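Side-chain contacts in protein (cytochrome C2) (Blastochloris viridis, PDB 1CO6), which carries electrons through a covalently bound heme c, donating them to the oxidized bacteriochlorophyll in the photophosphorylation of a purple non-sulfur bacterium: residues I80-G83 with V84-E87; I67-P70 with K71-I74; I94-I97 with K98-N101; A23-V27 with G28-N32. All coordinates share one frame; numbering follows the deposited sequence.

Overall arrangement
The four contacts belong to one cytochrome c fold of helices and loops, without strands, wrapped round a single heme; along the chain they run contact 4, 2, 1, 3. Contacts 1 and 2 lie with their centres 8 Å apart on the side of M79, the axial methionine, and are joined where V84 N meets I67 O at 2.8 Å, a probable hydrogen bond. Contact 4 lies on the side of H17, the axial histidine, its centre about 19 Å from the centres of both. Contact 3, at the end of helix 87-98, packs on contact 4 through F100 and N101 on N32, centres 15 Å apart. Contacts 1, 2 and 4 touch the heme, so turns on either side shape its pocket.

Contact 1: residues I80-G83 with V84-E87; sequences IFAG and VKDE. With HEC (heme c), chain B.
F81 and V84 meet beside the heme, where the CZ atom of F81 lies 3.9 Å from CG2 of V84. The methyl approaches the edge of the ring and stays in its plane. One face of the ring lies over the heme: the meso carbon CHC sits 4.1 Å above the ring plane, over its centre. With CG anti to the backbone N (chi1 171°), the phenyl group is carried from the loop to the porphyrin rim, and its CZ comes within 3.5 Å of CBB of the heme. V84 CG2 reaches the same vinyl-derived carbon at 3.7 Å, so the phenyl CZ and the valine methyl both rest on CBB, from neighbouring directions. Q12 of helix 3-14 touches both side chains, and V90 of helix 87-98 backs V84. Between F81 and V84, G83 turns the chain with backbone angles that would jam a side chain against the preceding carbonyl, a place that calls for glycine.

The outer side is looser and polar. K85 bends its chain at chi2 and chi4 so that NZ returns over the turn toward the carbonyl of A82. A water donates to the carbonyl O of G83 at 3.2 Å and accepts a weak bond from K85 NZ, which also gives a weak bond to the O of R68. D86, further on, caps helix 87-98 by accepting from K89 N. Apolar groups thus line the heme edge while the lysine charge is kept outward among carbonyls and water, consistent with a largely nonpolar surrounding for the redox centre.

Contact 2: residues I67-P70 with K71-I74; sequences IRDP and KAKI. With HEC (heme c), chain B.
The backbone leaves helix 60-68, opens at D69 and at once winds into the short helix 70-73, whose one firm bond here runs from I74 N to the carbonyl O of P70 at 2.9 Å, with the donor nearly on the line of the C=O bond (161° at the oxygen). K73 N gives that same oxygen a weaker bond, so two successive amides share it as the turn closes. D69 sets the start of the helix. Its CG is anti to the backbone N (chi1 -172°), which swings the carboxylate forward over the first turn, where OD2 accepts a weak bond from A72 N at 3.4 Å. This is an N-cap: a short acidic side chain reaches an amide at the positive end of the helix, and a negative charge there would probably be favoured by the helix dipole. P70 follows as N1, a place that suits proline because its nitrogen has no hydrogen to offer and its ring fixes a helical phi. That ring also packs on M79, the axial ligand of the heme iron. The methyl of A72 lies 3.5 Å from D69 CG, small enough to sit against the carboxylate. K71 passes D69 obliquely, its CG 3.3 Å from OD2, while its NZ stays 6.4 Å from that oxygen; a water links K71 N to the same carboxylate, weakly on the D69 side. On the inner side I67 lays CD1 3.6 Å from C2B of the heme.

Contact 3: residues I94-I97 with K98-N101; sequences IAYI and KQFN
K98 N donates to the carbonyl O of I94 at 2.9 Å and 160°, the last firm i to i+4 bond of helix 87-98 in this stretch. Beyond it the spacing shortens: F100 N reaches the O of I97 at 3.2 Å, a straight bond, although the donor stands above the carbonyl plane. The carbonyl O of Y96 is shared by two weak bonds from one residue, Q99, through its backbone N and its side-chain NE2. With CG anti to its carbonyl carbon (chi1 -61°) and the chain extended beyond it, Q99 runs back alongside the helix end, and its NE2 also comes 3.4 Å from CD1 of Y96, the amide plane tilted well away from parallel to the ring. Its OE1 has a weak partner in K106, so both ends of the amide are used.

Outward from these bonds the two aromatic rings take over. F100 directs its edge at the face of Y96 in a T-shaped pair, centroids 5.3 Å apart and planes at 72°. CE1 of F100 stands 3.8 Å above the Y96 plane, offset toward the rim, and lies 3.2 Å from the carbonyl O of Y96. F10 of helix 3-14 also meets the Y96 ring, and I19 touches both aromatics. K98 turns outward from the helix to a salt bridge with E60. The aromatic edge of F100, with its slightly positive hydrogens, therefore faces both a pi cloud and a carbonyl oxygen, a weakly polar attraction that complements the bonds at the helix end.

Contact 4: residues A23-V27 with G28-N32; sequences AKNKV and GPVLN. With HEC (heme c), chain B.
N25 and V30 are brought together by two first torsions: chi1 of N25 is -72°, leaving CG anti to its carbonyl carbon and turning the amide across the loop, and chi1 of V30 is 167°, placing CG1 anti to the backbone N and CG2 beside that N, against the backbone at K24. OD1 of N25 then accepts from V30 N at 3.0 Å, nearly in line with its C=O bond (161°), while V30 CG2 lies 3.4 Å from K24 C. Asparagine suits the place because its oxygen can serve V30 N as ND2 turns weakly to the O of E43. A second bond runs from K26 N to G28 O at 2.9 Å, and a water donates to that oxygen and to K24 O. The A23 methyl CB lies 3.9 Å from CG1 of V30 and 3.4 Å from ND2 of N32, whose OD1 accepts from G20 N.

The inner side of the turn faces the heme. G28 places its CA 3.9 Å from C2D of the heme, where a side chain would be crowded by the porphyrin. P29 packs its CD 3.8 Å from C4D of the heme, and L31 sets CD1 near CHB. The carbonyl O of P29 accepts from ND1 of H17, which helps to fix the rotation of the iron-binding imidazole and probably adds to its electron donation. This loop, with its glycine and proline beside the axial histidine, is the proximal heme wall familiar from cytochromes c.

Contact 1: residues I80-G83 with V84-E87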
# COMPACT_ATOMS: atom_id res chain seq x y z
N ILE A 80 -11.18 -3.56 3.55
CA ILE A 80 -12.50 -3.39 2.91
C ILE A 80 -12.51 -1.97 2.33
O ILE A 80 -12.74 -0.99 3.03
CB ILE A 80 -13.70 -3.74 3.84
CG1 ILE A 80 -13.53 -5.20 4.40
CG2 ILE A 80 -15.05 -3.55 3.10
CD1 ILE A 80 -14.12 -5.31 5.87
N PHE A 81 -12.21 -1.94 1.04
CA PHE A 81 -12.00 -0.68 0.28
C PHE A 81 -12.34 -0.98 -1.16
O PHE A 81 -11.88 -2.04 -1.63
CB PHE A 81 -10.53 -0.30 0.53
CG PHE A 81 -9.98 0.83 -0.28
CD1 PHE A 81 -10.34 2.14 0.08
CD2 PHE A 81 -9.18 0.64 -1.41
CE1 PHE A 81 -9.88 3.23 -0.66
CE2 PHE A 81 -8.70 1.73 -2.15
CZ PHE A 81 -9.07 3.03 -1.76
N ALA A 82 -13.10 -0.14 -1.81
CA ALA A 82 -13.56 -0.39 -3.17
C ALA A 82 -12.44 -0.47 -4.19
O ALA A 82 -12.66 -1.21 -5.17
CB ALA A 82 -14.57 0.63 -3.60
N GLY A 83 -11.35 0.20 -3.97
CA GLY A 83 -10.18 0.19 -4.88
C GLY A 83 -10.11 1.52 -5.65
O GLY A 83 -11.00 2.39 -5.52
N VAL A 84 -9.02 1.67 -6.36
CA VAL A 84 -8.76 2.89 -7.18
C VAL A 84 -8.79 2.37 -8.63
O VAL A 84 -7.94 1.62 -9.08
CB VAL A 84 -7.55 3.67 -6.73
CG1 VAL A 84 -7.31 4.98 -7.53
CG2 VAL A 84 -7.50 4.02 -5.23
N LYS A 85 -9.80 2.72 -9.38
CA LYS A 85 -10.01 2.28 -10.78
C LYS A 85 -9.22 3.11 -11.80
O LYS A 85 -8.65 2.53 -12.76
CB LYS A 85 -11.49 2.45 -11.10
CG LYS A 85 -12.45 1.42 -10.56
CD LYS A 85 -11.99 0.71 -9.31
CE LYS A 85 -12.97 -0.41 -8.94
NZ LYS A 85 -13.11 -0.38 -7.47
N ASP A 86 -9.22 4.40 -11.56
CA ASP A 86 -8.52 5.34 -12.46
C ASP A 86 -7.03 5.02 -12.57
O ASP A 86 -6.29 5.06 -11.56
CB ASP A 86 -8.90 6.74 -12.01
CG ASP A 86 -8.41 7.81 -12.96
OD1 ASP A 86 -7.25 7.94 -13.29
OD2 ASP A 86 -9.34 8.48 -13.41
N GLU A 87 -6.55 4.75 -13.75
CA GLU A 87 -5.21 4.42 -14.19
C GLU A 87 -4.13 5.45 -13.89
O GLU A 87 -3.00 5.13 -13.46
CB GLU A 87 -5.25 4.16 -15.69
CG GLU A 87 -4.05 4.22 -16.60
CD GLU A 87 -4.27 3.66 -17.99
OE1 GLU A 87 -5.35 3.40 -18.53
OE2 GLU A 87 -3.16 3.44 -18.55
FE HEC B . -4.74 -0.73 2.76
CHA HEC B . -3.28 -3.59 3.69
CHB HEC B . -2.35 -0.25 0.35
CHC HEC B . -6.41 2.10 1.64
CHD HEC B . -6.89 -0.92 5.47
NA HEC B . -3.09 -1.73 2.15
C1A HEC B . -2.71 -3.00 2.57
C2A HEC B . -1.65 -3.47 1.72
C3A HEC B . -1.42 -2.54 0.79
C4A HEC B . -2.32 -1.43 1.02
CMA HEC B . -0.39 -2.57 -0.37
CAA HEC B . -0.86 -4.81 1.93
CBA HEC B . 0.24 -4.52 3.00
CGA HEC B . 1.20 -5.63 3.34
O1A HEC B . 1.07 -6.68 2.73
O2A HEC B . 2.03 -5.34 4.23
NB HEC B . -4.44 0.64 1.34
C1B HEC B . -3.33 0.68 0.47
C2B HEC B . -3.48 1.84 -0.37
C3B HEC B . -4.61 2.46 -0.04
C4B HEC B . -5.22 1.75 1.04
CMB HEC B . -2.43 2.20 -1.45
CAB HEC B . -5.13 3.79 -0.69
CBB HEC B . -5.62 3.65 -2.01
NC HEC B . -6.33 0.35 3.42
C1C HEC B . -6.86 1.46 2.81
C2C HEC B . -7.99 1.92 3.60
C3C HEC B . -8.15 1.07 4.62
C4C HEC B . -7.09 0.10 4.56
CMC HEC B . -8.86 3.14 3.23
CAC HEC B . -9.21 1.21 5.79
CBC HEC B . -10.58 1.27 5.51
ND HEC B . -4.99 -1.99 4.31
C1D HEC B . -5.98 -1.94 5.29
C2D HEC B . -5.88 -3.15 6.10
C3D HEC B . -4.87 -3.88 5.63
C4D HEC B . -4.32 -3.19 4.50
CMD HEC B . -6.83 -3.45 7.29
CAD HEC B . -4.41 -5.29 6.08
CBD HEC B . -5.05 -6.38 5.18
CGD HEC B . -5.09 -7.76 5.81
O1D HEC B . -5.88 -8.52 5.17
O2D HEC B . -4.39 -8.05 6.82
O HOH W 1 -14.09 2.58 -6.34

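Contact 2: residues I67-P70 with K71-I74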
# COMPACT_ATOMS: atom_id res chain seq x y z
N ILE A 67 -4.72 -2.88 -6.15
CA ILE A 67 -5.40 -1.62 -5.83
C ILE A 67 -6.66 -1.35 -6.63
O ILE A 67 -7.57 -0.67 -6.05
CB ILE A 67 -4.34 -0.49 -5.73
CG1 ILE A 67 -4.63 0.53 -4.61
CG2 ILE A 67 -4.23 0.18 -7.14
CD1 ILE A 67 -4.75 -0.00 -3.15
N ARG A 68 -6.84 -1.85 -7.84
CA ARG A 68 -8.08 -1.67 -8.57
C ARG A 68 -9.22 -2.42 -7.87
O ARG A 68 -10.36 -1.94 -7.99
CB ARG A 68 -7.99 -2.23 -10.01
CG ARG A 68 -6.86 -1.71 -10.88
CD ARG A 68 -6.78 -0.22 -10.87
NE ARG A 68 -6.07 0.40 -11.98
CZ ARG A 68 -4.72 0.35 -12.05
NH1 ARG A 68 -4.07 -0.29 -11.08
NH2 ARG A 68 -4.07 0.91 -13.07
N ASP A 69 -8.92 -3.53 -7.23
CA ASP A 69 -9.95 -4.34 -6.57
C ASP A 69 -9.32 -5.31 -5.56
O ASP A 69 -9.06 -6.46 -5.93
CB ASP A 69 -10.76 -5.12 -7.60
CG ASP A 69 -11.97 -5.83 -7.01
OD1 ASP A 69 -12.78 -6.24 -7.88
OD2 ASP A 69 -12.20 -6.00 -5.78
N PRO A 70 -9.10 -4.83 -4.36
CA PRO A 70 -8.42 -5.62 -3.35
C PRO A 70 -9.01 -6.99 -3.11
O PRO A 70 -8.17 -7.94 -3.04
CB PRO A 70 -8.35 -4.69 -2.13
CG PRO A 70 -8.56 -3.29 -2.62
CD PRO A 70 -9.37 -3.45 -3.90
N LYS A 71 -10.33 -7.07 -2.96
CA LYS A 71 -11.00 -8.33 -2.65
C LYS A 71 -10.85 -9.36 -3.76
O LYS A 71 -10.85 -10.56 -3.44
CB LYS A 71 -12.46 -8.25 -2.19
CG LYS A 71 -13.42 -7.70 -3.24
CD LYS A 71 -14.71 -8.51 -3.39
CE LYS A 71 -15.98 -7.84 -2.94
NZ LYS A 71 -17.06 -8.86 -2.78
N ALA A 72 -10.68 -8.90 -4.98
CA ALA A 72 -10.48 -9.82 -6.11
C ALA A 72 -9.12 -10.49 -6.04
O ALA A 72 -8.94 -11.68 -6.36
CB ALA A 72 -10.68 -9.06 -7.42
N LYS A 73 -8.10 -9.80 -5.58
CA LYS A 73 -6.73 -10.28 -5.48
C LYS A 73 -6.38 -11.07 -4.23
O LYS A 73 -5.52 -11.97 -4.18
CB LYS A 73 -5.81 -9.04 -5.50
CG LYS A 73 -4.87 -8.97 -6.68
CD LYS A 73 -3.72 -9.97 -6.57
CE LYS A 73 -3.08 -10.12 -7.94
NZ LYS A 73 -1.99 -11.12 -7.90
N ILE A 74 -7.01 -10.65 -3.15
CA ILE A 74 -6.78 -11.26 -1.84
C ILE A 74 -8.16 -11.42 -1.17
O ILE A 74 -8.56 -10.64 -0.31
CB ILE A 74 -5.78 -10.45 -0.95
CG1 ILE A 74 -4.45 -10.23 -1.66
CG2 ILE A 74 -5.57 -11.13 0.44
CD1 ILE A 74 -3.35 -9.52 -0.84
FE HEC B . -4.74 -0.73 2.76
CHA HEC B . -3.28 -3.59 3.69
CHB HEC B . -2.35 -0.25 0.35
CHC HEC B . -6.41 2.10 1.64
CHD HEC B . -6.89 -0.92 5.47
NA HEC B . -3.09 -1.73 2.15
C1A HEC B . -2.71 -3.00 2.57
C2A HEC B . -1.65 -3.47 1.72
C3A HEC B . -1.42 -2.54 0.79
C4A HEC B . -2.32 -1.43 1.02
CMA HEC B . -0.39 -2.57 -0.37
CAA HEC B . -0.86 -4.81 1.93
CBA HEC B . 0.24 -4.52 3.00
CGA HEC B . 1.20 -5.63 3.34
O1A HEC B . 1.07 -6.68 2.73
O2A HEC B . 2.03 -5.34 4.23
NB HEC B . -4.44 0.64 1.34
C1B HEC B . -3.33 0.68 0.47
C2B HEC B . -3.48 1.84 -0.37
C3B HEC B . -4.61 2.46 -0.04
C4B HEC B . -5.22 1.75 1.04
CMB HEC B . -2.43 2.20 -1.45
CAB HEC B . -5.13 3.79 -0.69
CBB HEC B . -5.62 3.65 -2.01
NC HEC B . -6.33 0.35 3.42
C1C HEC B . -6.86 1.46 2.81
C2C HEC B . -7.99 1.92 3.60
C3C HEC B . -8.15 1.07 4.62
C4C HEC B . -7.09 0.10 4.56
CMC HEC B . -8.86 3.14 3.23
CAC HEC B . -9.21 1.21 5.79
CBC HEC B . -10.58 1.27 5.51
ND HEC B . -4.99 -1.99 4.31
C1D HEC B . -5.98 -1.94 5.29
C2D HEC B . -5.88 -3.15 6.10
C3D HEC B . -4.87 -3.88 5.63
C4D HEC B . -4.32 -3.19 4.50
CMD HEC B . -6.83 -3.45 7.29
CAD HEC B . -4.41 -5.29 6.08
CBD HEC B . -5.05 -6.38 5.18
CGD HEC B . -5.09 -7.76 5.81
O1D HEC B . -5.88 -8.52 5.17
O2D HEC B . -4.39 -8.05 6.82
O HOH W 2 -12.39 -4.68 -2.64

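Contact 3: residues I94-I97 with K98-N101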
# COMPACT_ATOMS: atom_id res chain seq x y z
N ILE A 94 1.56 5.35 -7.08
CA ILE A 94 2.82 4.61 -7.13
C ILE A 94 3.98 5.60 -7.00
O ILE A 94 4.89 5.31 -6.15
CB ILE A 94 3.00 3.74 -8.41
CG1 ILE A 94 2.00 2.58 -8.44
CG2 ILE A 94 4.48 3.22 -8.52
CD1 ILE A 94 1.86 1.88 -9.82
N ALA A 95 3.96 6.68 -7.76
CA ALA A 95 5.07 7.67 -7.70
C ALA A 95 5.30 8.20 -6.28
O ALA A 95 6.46 8.31 -5.80
CB ALA A 95 4.76 8.80 -8.67
N TYR A 96 4.18 8.49 -5.60
CA TYR A 96 4.23 9.01 -4.23
C TYR A 96 4.83 8.02 -3.22
O TYR A 96 5.71 8.32 -2.41
CB TYR A 96 2.81 9.45 -3.80
CG TYR A 96 2.86 9.97 -2.37
CD1 TYR A 96 3.47 11.18 -2.01
CD2 TYR A 96 2.23 9.22 -1.36
CE1 TYR A 96 3.47 11.66 -0.68
CE2 TYR A 96 2.23 9.66 -0.03
CZ TYR A 96 2.86 10.88 0.28
OH TYR A 96 2.87 11.22 1.59
N ILE A 97 4.28 6.79 -3.26
CA ILE A 97 4.72 5.77 -2.31
C ILE A 97 6.20 5.42 -2.52
O ILE A 97 6.89 5.16 -1.52
CB ILE A 97 3.78 4.52 -2.35
CG1 ILE A 97 2.35 4.89 -1.88
CG2 ILE A 97 4.35 3.34 -1.48
CD1 ILE A 97 1.37 3.68 -2.09
N LYS A 98 6.63 5.34 -3.78
CA LYS A 98 8.00 4.98 -4.15
C LYS A 98 9.04 5.93 -3.57
O LYS A 98 10.18 5.49 -3.46
CB LYS A 98 8.29 4.82 -5.66
CG LYS A 98 8.29 3.32 -6.03
CD LYS A 98 9.07 3.00 -7.30
CE LYS A 98 10.00 1.81 -7.20
NZ LYS A 98 9.34 0.51 -7.51
N GLN A 99 8.70 7.14 -3.22
CA GLN A 99 9.61 8.11 -2.64
C GLN A 99 10.18 7.66 -1.29
O GLN A 99 11.30 8.10 -0.96
CB GLN A 99 9.01 9.50 -2.33
CG GLN A 99 8.51 10.18 -3.58
CD GLN A 99 7.90 11.51 -3.21
OE1 GLN A 99 8.44 12.53 -3.62
NE2 GLN A 99 6.79 11.50 -2.45
N PHE A 100 9.47 6.83 -0.57
CA PHE A 100 9.91 6.44 0.78
C PHE A 100 10.72 5.18 1.00
O PHE A 100 10.43 4.13 0.43
CB PHE A 100 8.64 6.43 1.71
CG PHE A 100 7.88 7.72 1.68
CD1 PHE A 100 6.93 7.93 0.71
CD2 PHE A 100 8.11 8.71 2.62
CE1 PHE A 100 6.19 9.13 0.65
CE2 PHE A 100 7.39 9.91 2.55
CZ PHE A 100 6.41 10.13 1.58
N ASN A 101 11.70 5.32 1.88
CA ASN A 101 12.56 4.21 2.34
C ASN A 101 11.76 3.53 3.46
O ASN A 101 10.81 4.15 3.99
CB ASN A 101 13.93 4.74 2.81
CG ASN A 101 14.79 5.18 1.62
OD1 ASN A 101 14.84 4.43 0.63
ND2 ASN A 101 15.37 6.37 1.67

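Contact 4: residues A23-V27 with G28-N32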
# COMPACT_ATOMS: atom_id res chain seq x y z
N ALA A 23 6.15 6.96 11.05
CA ALA A 23 4.92 6.23 10.72
C ALA A 23 4.76 5.07 11.71
O ALA A 23 5.72 4.33 12.06
CB ALA A 23 5.00 5.78 9.26
N LYS A 24 3.53 4.86 12.14
CA LYS A 24 3.19 3.75 13.07
C LYS A 24 2.02 2.96 12.48
O LYS A 24 1.27 3.54 11.65
CB LYS A 24 2.93 4.25 14.48
CG LYS A 24 1.54 4.77 14.80
CD LYS A 24 0.94 5.69 13.74
CE LYS A 24 1.79 6.92 13.43
NZ LYS A 24 1.53 7.33 12.02
N ASN A 25 1.87 1.71 12.89
CA ASN A 25 0.75 0.89 12.40
C ASN A 25 -0.57 1.48 12.91
O ASN A 25 -0.58 1.92 14.08
CB ASN A 25 0.93 -0.54 12.92
CG ASN A 25 2.05 -1.25 12.21
OD1 ASN A 25 2.18 -1.11 10.98
ND2 ASN A 25 2.86 -2.02 12.94
N LYS A 26 -1.59 1.48 12.08
CA LYS A 26 -2.95 1.98 12.47
C LYS A 26 -3.97 0.88 12.15
O LYS A 26 -3.71 -0.27 12.57
CB LYS A 26 -3.32 3.29 11.83
CG LYS A 26 -2.33 4.38 12.24
CD LYS A 26 -2.75 5.73 11.69
CE LYS A 26 -2.81 5.75 10.18
NZ LYS A 26 -3.35 7.05 9.68
N VAL A 27 -5.08 1.20 11.50
CA VAL A 27 -6.02 0.14 11.12
C VAL A 27 -5.23 -0.74 10.09
O VAL A 27 -5.41 -1.95 10.10
CB VAL A 27 -7.38 0.61 10.59
CG1 VAL A 27 -8.18 -0.47 9.84
CG2 VAL A 27 -8.27 1.11 11.75
N GLY A 28 -4.38 -0.08 9.29
CA GLY A 28 -3.59 -0.84 8.30
C GLY A 28 -2.13 -0.63 8.64
O GLY A 28 -1.76 0.26 9.43
N PRO A 29 -1.27 -1.42 8.02
CA PRO A 29 0.17 -1.37 8.31
C PRO A 29 0.91 -0.23 7.63
O PRO A 29 0.43 0.30 6.60
CB PRO A 29 0.71 -2.72 7.80
CG PRO A 29 -0.23 -3.12 6.68
CD PRO A 29 -1.61 -2.53 7.09
N VAL A 30 2.06 0.09 8.20
CA VAL A 30 2.89 1.19 7.60
C VAL A 30 3.22 0.87 6.12
O VAL A 30 3.52 -0.29 5.75
CB VAL A 30 4.19 1.38 8.40
CG1 VAL A 30 5.20 2.24 7.67
CG2 VAL A 30 3.86 1.94 9.77
N LEU A 31 3.22 1.89 5.27
CA LEU A 31 3.51 1.71 3.84
C LEU A 31 4.87 2.20 3.43
O LEU A 31 5.06 2.32 2.20
CB LEU A 31 2.36 2.23 2.95
CG LEU A 31 1.00 1.58 3.06
CD1 LEU A 31 0.01 2.25 2.12
CD2 LEU A 31 1.01 0.05 2.83
N ASN A 32 5.74 2.46 4.35
CA ASN A 32 7.15 2.85 4.05
C ASN A 32 7.81 1.57 3.50
O ASN A 32 7.53 0.47 4.03
CB ASN A 32 7.88 3.24 5.33
CG ASN A 32 7.49 4.64 5.78
OD1 ASN A 32 7.23 5.49 4.91
ND2 ASN A 32 7.45 4.80 7.10
FE HEC B . -4.74 -0.73 2.76
CHA HEC B . -3.28 -3.59 3.69
CHB HEC B . -2.35 -0.25 0.35
CHC HEC B . -6.41 2.10 1.64
CHD HEC B . -6.89 -0.92 5.47
NA HEC B . -3.09 -1.73 2.15
C1A HEC B . -2.71 -3.00 2.57
C2A HEC B . -1.65 -3.47 1.72
C3A HEC B . -1.42 -2.54 0.79
C4A HEC B . -2.32 -1.43 1.02
CMA HEC B . -0.39 -2.57 -0.37
CAA HEC B . -0.86 -4.81 1.93
CBA HEC B . 0.24 -4.52 3.00
CGA HEC B . 1.20 -5.63 3.34
O1A HEC B . 1.07 -6.68 2.73
O2A HEC B . 2.03 -5.34 4.23
NB HEC B . -4.44 0.64 1.34
C1B HEC B . -3.33 0.68 0.47
C2B HEC B . -3.48 1.84 -0.37
C3B HEC B . -4.61 2.46 -0.04
C4B HEC B . -5.22 1.75 1.04
CMB HEC B . -2.43 2.20 -1.45
CAB HEC B . -5.13 3.79 -0.69
CBB HEC B . -5.62 3.65 -2.01
NC HEC B . -6.33 0.35 3.42
C1C HEC B . -6.86 1.46 2.81
C2C HEC B . -7.99 1.92 3.60
C3C HEC B . -8.15 1.07 4.62
C4C HEC B . -7.09 0.10 4.56
CMC HEC B . -8.86 3.14 3.23
CAC HEC B . -9.21 1.21 5.79
CBC HEC B . -10.58 1.27 5.51
ND HEC B . -4.99 -1.99 4.31
C1D HEC B . -5.98 -1.94 5.29
C2D HEC B . -5.88 -3.15 6.10
C3D HEC B . -4.87 -3.88 5.63
C4D HEC B . -4.32 -3.19 4.50
CMD HEC B . -6.83 -3.45 7.29
CAD HEC B . -4.41 -5.29 6.08
CBD HEC B . -5.05 -6.38 5.18
CGD HEC B . -5.09 -7.76 5.81
O1D HEC B . -5.88 -8.52 5.17
O2D HEC B . -4.39 -8.05 6.82
O HOH W 3 -0.12 2.50 9.19